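Local coordinates for xylulose kinase (Escherichia coli, PDB 2ITM), which phosphorylates D-xylulose to D-xylulose 5-phosphate with ATP, and accepts 1-deoxy-D-xylulose less efficiently, at residues 91-96 / 131-135. Residues are numbered along the deposited sequence; the frame is centred on the assembly and turned at random.
With XUL (D-xylulose), chain C.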
loop_
_atom_site.group_PDB
_atom_site.type_symbol
_atom_site.label_atom_id
_atom_site.label_comp_id
_atom_site.label_asym_id
_atom_site.label_seq_id
_atom_site.Cartn_x
_atom_site.Cartn_y
_atom_site.Cartn_z
ATOM N N ARG A 91 23.743 -34.594 12.144
ATOM C CA ARG A 91 23.030 -33.389 12.528
ATOM C C ARG A 91 21.651 -33.371 11.923
ATOM O O ARG A 91 21.326 -34.204 11.109
ATOM C CB ARG A 91 23.811 -32.152 12.097
ATOM C CG ARG A 91 23.690 -31.811 10.625
ATOM C CD ARG A 91 24.631 -30.718 10.150
ATOM N NE ARG A 91 24.521 -29.464 10.911
ATOM C CZ ARG A 91 23.390 -28.869 11.252
ATOM N NH1 ARG A 91 22.234 -29.382 10.905
ATOM N NH2 ARG A 91 23.420 -27.746 11.944
ATOM N N PRO A 92 20.822 -32.424 12.325
ATOM C CA PRO A 92 19.498 -32.306 11.725
ATOM C C PRO A 92 19.579 -31.957 10.239
ATOM O O PRO A 92 20.517 -31.310 9.811
ATOM C CB PRO A 92 18.841 -31.148 12.523
ATOM C CG PRO A 92 19.536 -31.155 13.804
ATOM C CD PRO A 92 20.944 -31.531 13.483
ATOM N N ALA A 93 18.606 -32.429 9.473
ATOM C CA ALA A 93 18.561 -32.155 8.053
ATOM C C ALA A 93 18.376 -30.674 7.757
ATOM O O ALA A 93 17.501 -30.032 8.293
ATOM C CB ALA A 93 17.497 -32.985 7.375
ATOM N N ILE A 94 19.232 -30.146 6.897
ATOM C CA ILE A 94 19.129 -28.780 6.437
ATOM C C ILE A 94 18.304 -28.688 5.161
ATOM O O ILE A 94 18.749 -29.120 4.112
ATOM C CB ILE A 94 20.525 -28.216 6.181
ATOM C CG1 ILE A 94 21.391 -28.326 7.425
ATOM C CG2 ILE A 94 20.453 -26.801 5.670
ATOM C CD1 ILE A 94 22.783 -27.995 7.168
ATOM N N LEU A 95 17.114 -28.111 5.259
ATOM C CA LEU A 95 16.117 -28.232 4.210
ATOM C C LEU A 95 16.274 -27.285 3.016
ATOM O O LEU A 95 17.099 -26.388 3.022
ATOM C CB LEU A 95 14.714 -28.124 4.781
ATOM C CG LEU A 95 14.393 -28.921 6.032
ATOM C CD1 LEU A 95 12.930 -28.768 6.340
ATOM C CD2 LEU A 95 14.786 -30.364 5.835
ATOM N N TRP A 96 15.449 -27.500 2.003
ATOM C CA TRP A 96 15.444 -26.697 0.795
ATOM C C TRP A 96 15.167 -25.232 1.082
ATOM O O TRP A 96 15.687 -24.368 0.408
ATOM C CB TRP A 96 14.399 -27.231 -0.187
ATOM C CG TRP A 96 13.034 -27.124 0.346
ATOM C CD1 TRP A 96 12.431 -27.982 1.173
ATOM C CD2 TRP A 96 12.115 -26.059 0.131
ATOM N NE1 TRP A 96 11.173 -27.543 1.487
ATOM C CE2 TRP A 96 10.959 -26.354 0.857
ATOM C CE3 TRP A 96 12.152 -24.875 -0.608
ATOM C CZ2 TRP A 96 9.854 -25.525 0.865
ATOM C CZ3 TRP A 96 11.064 -24.060 -0.602
ATOM C CH2 TRP A 96 9.924 -24.387 0.124
ATOM N N LYS A 131 25.347 -26.164 1.305
ATOM C CA LYS A 131 25.027 -26.569 2.655
ATOM C C LYS A 131 26.199 -27.296 3.281
ATOM O O LYS A 131 26.507 -27.116 4.444
ATOM C CB LYS A 131 23.800 -27.447 2.708
ATOM C CG LYS A 131 22.494 -26.705 2.555
ATOM C CD LYS A 131 21.319 -27.651 2.455
ATOM C CE LYS A 131 20.139 -26.980 1.811
ATOM N NZ LYS A 131 19.044 -27.928 1.522
ATOM N N LEU A 132 26.861 -28.115 2.485
ATOM C CA LEU A 132 27.983 -28.884 2.974
ATOM C C LEU A 132 29.270 -28.110 3.182
ATOM O O LEU A 132 30.010 -28.391 4.111
ATOM C CB LEU A 132 28.199 -30.136 2.148
ATOM C CG LEU A 132 27.370 -31.221 2.846
ATOM C CD1 LEU A 132 26.175 -31.591 2.050
ATOM C CD2 LEU A 132 28.159 -32.395 3.331
ATOM N N LEU A 133 29.523 -27.141 2.314
ATOM C CA LEU A 133 30.555 -26.151 2.565
ATOM C C LEU A 133 30.339 -25.406 3.872
ATOM O O LEU A 133 31.269 -25.205 4.625
ATOM C CB LEU A 133 30.661 -25.173 1.404
ATOM C CG LEU A 133 31.912 -25.257 0.534
ATOM C CD1 LEU A 133 31.804 -26.400 -0.431
ATOM C CD2 LEU A 133 32.141 -23.968 -0.203
ATOM N N TRP A 134 29.105 -25.004 4.140
ATOM C CA TRP A 134 28.776 -24.342 5.394
ATOM C C TRP A 134 29.100 -25.202 6.607
ATOM O O TRP A 134 29.738 -24.744 7.541
ATOM C CB TRP A 134 27.310 -23.916 5.431
ATOM C CG TRP A 134 26.928 -23.106 6.626
ATOM C CD1 TRP A 134 26.836 -21.763 6.689
ATOM C CD2 TRP A 134 26.586 -23.588 7.925
ATOM N NE1 TRP A 134 26.456 -21.363 7.946
ATOM C CE2 TRP A 134 26.293 -22.473 8.724
ATOM C CE3 TRP A 134 26.491 -24.852 8.498
ATOM C CZ2 TRP A 134 25.916 -22.586 10.052
ATOM C CZ3 TRP A 134 26.114 -24.958 9.809
ATOM C CH2 TRP A 134 25.836 -23.835 10.574
ATOM N N VAL A 135 28.684 -26.456 6.581
ATOM C CA VAL A 135 29.031 -27.376 7.647
ATOM C C VAL A 135 30.543 -27.537 7.801
ATOM O O VAL A 135 31.068 -27.459 8.899
ATOM C CB VAL A 135 28.351 -28.743 7.473
ATOM C CG1 VAL A 135 28.956 -29.774 8.423
ATOM C CG2 VAL A 135 26.854 -28.624 7.688
HETATM C C1 XUL C . 13.237 -26.288 -5.823
HETATM C C2 XUL C . 11.762 -26.611 -5.646
HETATM C C3 XUL C . 11.392 -27.902 -5.006
HETATM C C4 XUL C . 10.750 -27.529 -3.695
HETATM C C5 XUL C . 10.676 -28.687 -2.722
HETATM O O1 XUL C . 13.744 -26.869 -6.997
HETATM O O2 XUL C . 10.840 -25.551 -5.531
HETATM O O3 XUL C . 12.596 -28.547 -4.710
HETATM O O4 XUL C . 11.570 -26.520 -3.175
HETATM O O5 XUL C . 11.283 -29.800 -3.298
#
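With CG anti to its own carbonyl carbon (chi1 -77°) and the chain extended from there to NZ, Lys131 runs from helix 128-138 along Ile94, whose CG2, anti to the backbone N, is thereby turned onto the lysine chain. The two run antiparallel, CG and CD against CG2, tightly enough that Ile94 CG2 stands 3.4 Å from Lys131 CD. At the far end Lys131 NZ donates to Ile94 O at 2.9 Å, approaching 36° off the plane of that carbonyl with a C=O...N angle of 132°, and more weakly to Leu95 O, also at 2.9 Å. His78 O and Gly126 O accept from the same nitrogen; four acceptors for three hydrogens imply sharing, in keeping with the weak bond. One turn on, Val135 CG2 touches Ile94 CD1 (4.2 Å) and, at 3.9 Å, Arg91 CD. Ile94 CD1 lies above the rim of one face of the Arg91 guanidinium, which forms salt bridges to Glu139 and Glu42. Trp96 lines the sugar pocket: XUL O4 sits above one ring face, toward its rim, 3.1 Å from Trp96 CE3, while Trp96 NE1 is hydrogen-bonded to Thr9 OG1. A buried, probably charged ammonium surrounded by backbone carbonyls thus ties the helix to the chain entering Trp96 and to substrate-binding His78, one shell behind D-xylulose.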